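Local coordinates for protein glycerol dehydratase (Clostridium butyricum, PDB 1R9D) that probably acts as a B12-independent lyase of the glycyl-radical family, dehydrating glycerol with an organic radical, at residues A[154-159]-A[445-450]. Residues are numbered along the deposited sequence; the frame is centred on the assembly and turned at random.
Sequences VGNYYY and WHDSAF
With CG of Y157 anti to its carbonyl carbon (chi1 -59°) and CG of N156 anti to its backbone N, two neighbouring side chains of the short helix 155-159 set out toward the turn 445-448, just before strand 449-452. Y157 CD1 stands over one face of the W445 indole, offset toward the rim and 3.4 Å from W445 CE3, which lies near the plane of the Y157 ring; the 68° between planes fits an edge-to-face pair with the six-membered ring of W445, also a cation-pi partner of R631. Beyond the ring, Y157 OH accepts the backbone N-H of D447 (N to OH 3.0 Å), while D447 O sits over one ring face. That carbonyl oxygen receives N156 ND2 at 3.0 Å, nearly straight (167°) and in the carbonyl plane. Next to the antiparallel pairing of 152-153 with 449-452, a water donates to V154 O and S448 O and accepts from Y157 N, beside V154 CG1 against A449 CB (3.7 Å). D447 OD1 is hydrogen-bonded to Q549 NE2, and OD2 to O2 of the bound glycerol. Two bonds thus hold the D447 backbone and would help place a carboxylate that Q549 also holds, consistent with a second-shell role for Y157 and N156.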
loop_
_atom_site.group_PDB
_atom_site.type_symbol
_atom_site.label_atom_id
_atom_site.label_comp_id
_atom_site.label_asym_id
_atom_site.label_seq_id
_atom_site.Cartn_x
_atom_site.Cartn_y
_atom_site.Cartn_z
ATOM N N VAL A 154 5.020 -7.015 -22.410
ATOM C CA VAL A 154 5.269 -6.022 -21.374
ATOM C C VAL A 154 6.295 -6.618 -20.420
ATOM O O VAL A 154 6.354 -6.268 -19.246
ATOM C CB VAL A 154 3.980 -5.669 -20.590
ATOM C CG1 VAL A 154 3.032 -4.862 -21.477
ATOM C CG2 VAL A 154 3.290 -6.937 -20.116
ATOM N N GLY A 155 7.120 -7.516 -20.948
ATOM C CA GLY A 155 8.126 -8.159 -20.123
ATOM C C GLY A 155 9.206 -7.290 -19.500
ATOM O O GLY A 155 9.656 -7.572 -18.388
ATOM N N ASN A 156 9.619 -6.230 -20.188
ATOM C CA ASN A 156 10.697 -5.384 -19.688
ATOM C C ASN A 156 10.616 -5.008 -18.203
ATOM O O ASN A 156 11.521 -5.346 -17.435
ATOM C CB ASN A 156 10.832 -4.120 -20.550
ATOM C CG ASN A 156 12.192 -3.458 -20.404
ATOM O OD1 ASN A 156 13.141 -4.065 -19.895
ATOM N ND2 ASN A 156 12.301 -2.213 -20.860
ATOM N N TYR A 157 9.545 -4.332 -17.796
ATOM C CA TYR A 157 9.396 -3.910 -16.398
ATOM C C TYR A 157 8.733 -4.982 -15.529
ATOM O O TYR A 157 8.579 -4.817 -14.310
ATOM C CB TYR A 157 8.591 -2.605 -16.338
ATOM C CG TYR A 157 9.213 -1.445 -17.097
ATOM C CD1 TYR A 157 8.432 -0.365 -17.510
ATOM C CD2 TYR A 157 10.577 -1.425 -17.407
ATOM C CE1 TYR A 157 8.984 0.701 -18.210
ATOM C CE2 TYR A 157 11.142 -0.353 -18.112
ATOM C CZ TYR A 157 10.333 0.706 -18.510
ATOM O OH TYR A 157 10.859 1.773 -19.206
ATOM N N TYR A 158 8.350 -6.080 -16.167
ATOM C CA TYR A 158 7.716 -7.196 -15.485
ATOM C C TYR A 158 8.778 -8.087 -14.842
ATOM O O TYR A 158 8.686 -8.423 -13.664
ATOM C CB TYR A 158 6.898 -8.022 -16.485
ATOM C CG TYR A 158 6.173 -9.205 -15.880
ATOM C CD1 TYR A 158 4.953 -9.044 -15.222
ATOM C CD2 TYR A 158 6.715 -10.490 -15.958
ATOM C CE1 TYR A 158 4.288 -10.138 -14.657
ATOM C CE2 TYR A 158 6.059 -11.588 -15.396
ATOM C CZ TYR A 158 4.848 -11.402 -14.747
ATOM O OH TYR A 158 4.196 -12.474 -14.175
ATOM N N TYR A 159 9.792 -8.453 -15.621
ATOM C CA TYR A 159 10.854 -9.328 -15.130
ATOM C C TYR A 159 11.983 -8.637 -14.392
ATOM O O TYR A 159 12.650 -9.251 -13.553
ATOM C CB TYR A 159 11.461 -10.129 -16.286
ATOM C CG TYR A 159 10.526 -11.141 -16.894
ATOM C CD1 TYR A 159 10.012 -10.960 -18.178
ATOM C CD2 TYR A 159 10.147 -12.282 -16.185
ATOM C CE1 TYR A 159 9.147 -11.887 -18.739
ATOM C CE2 TYR A 159 9.285 -13.213 -16.736
ATOM C CZ TYR A 159 8.788 -13.013 -18.014
ATOM O OH TYR A 159 7.940 -13.942 -18.573
ATOM N N TRP A 445 9.169 5.941 -17.906
ATOM C CA TRP A 445 8.800 4.579 -18.310
ATOM C C TRP A 445 8.924 4.481 -19.843
ATOM O O TRP A 445 8.035 3.969 -20.524
ATOM C CB TRP A 445 7.356 4.288 -17.859
ATOM C CG TRP A 445 7.276 3.597 -16.519
ATOM C CD1 TRP A 445 7.955 3.927 -15.378
ATOM C CD2 TRP A 445 6.548 2.403 -16.220
ATOM N NE1 TRP A 445 7.705 3.001 -14.390
ATOM C CE2 TRP A 445 6.846 2.053 -14.882
ATOM C CE3 TRP A 445 5.677 1.588 -16.956
ATOM C CZ2 TRP A 445 6.305 0.920 -14.266
ATOM C CZ3 TRP A 445 5.136 0.455 -16.342
ATOM C CH2 TRP A 445 5.456 0.135 -15.009
ATOM N N HIS A 446 10.050 4.963 -20.363
ATOM C CA HIS A 446 10.310 5.026 -21.805
ATOM C C HIS A 446 10.349 3.744 -22.658
ATOM O O HIS A 446 10.472 3.824 -23.886
ATOM C CB HIS A 446 11.572 5.855 -22.038
ATOM C CG HIS A 446 11.461 7.269 -21.545
ATOM N ND1 HIS A 446 10.666 8.213 -22.163
ATOM C CD2 HIS A 446 12.036 7.894 -20.491
ATOM C CE1 HIS A 446 10.760 9.359 -21.511
ATOM N NE2 HIS A 446 11.584 9.193 -20.493
ATOM N N ASP A 447 10.282 2.572 -22.037
ATOM C CA ASP A 447 10.223 1.337 -22.822
ATOM C C ASP A 447 9.368 0.338 -22.058
ATOM O O ASP A 447 9.824 -0.733 -21.643
ATOM C CB ASP A 447 11.606 0.752 -23.111
ATOM C CG ASP A 447 11.551 -0.345 -24.170
ATOM O OD1 ASP A 447 10.462 -0.536 -24.759
ATOM O OD2 ASP A 447 12.580 -1.008 -24.425
ATOM N N SER A 448 8.107 0.711 -21.886
ATOM C CA SER A 448 7.150 -0.092 -21.145
ATOM C C SER A 448 6.588 -1.295 -21.895
ATOM O O SER A 448 5.960 -2.160 -21.287
ATOM C CB SER A 448 6.000 0.798 -20.668
ATOM O OG SER A 448 5.226 1.272 -21.760
ATOM N N ALA A 449 6.808 -1.359 -23.206
ATOM C CA ALA A 449 6.298 -2.482 -23.990
ATOM C C ALA A 449 6.662 -2.400 -25.468
ATOM O O ALA A 449 7.046 -1.344 -25.964
ATOM C CB ALA A 449 4.785 -2.557 -23.856
ATOM N N PHE A 450 6.561 -3.539 -26.150
ATOM C CA PHE A 450 6.791 -3.611 -27.595
ATOM C C PHE A 450 5.479 -4.167 -28.136
ATOM O O PHE A 450 4.931 -5.131 -27.590
ATOM C CB PHE A 450 7.950 -4.549 -27.958
ATOM C CG PHE A 450 9.311 -3.968 -27.696
ATOM C CD1 PHE A 450 10.107 -4.472 -26.676
ATOM C CD2 PHE A 450 9.798 -2.923 -28.475
ATOM C CE1 PHE A 450 11.376 -3.945 -26.436
ATOM C CE2 PHE A 450 11.063 -2.388 -28.244
ATOM C CZ PHE A 450 11.854 -2.902 -27.221
HETATM O O HOH W 1 7.267 -3.557 -19.030
#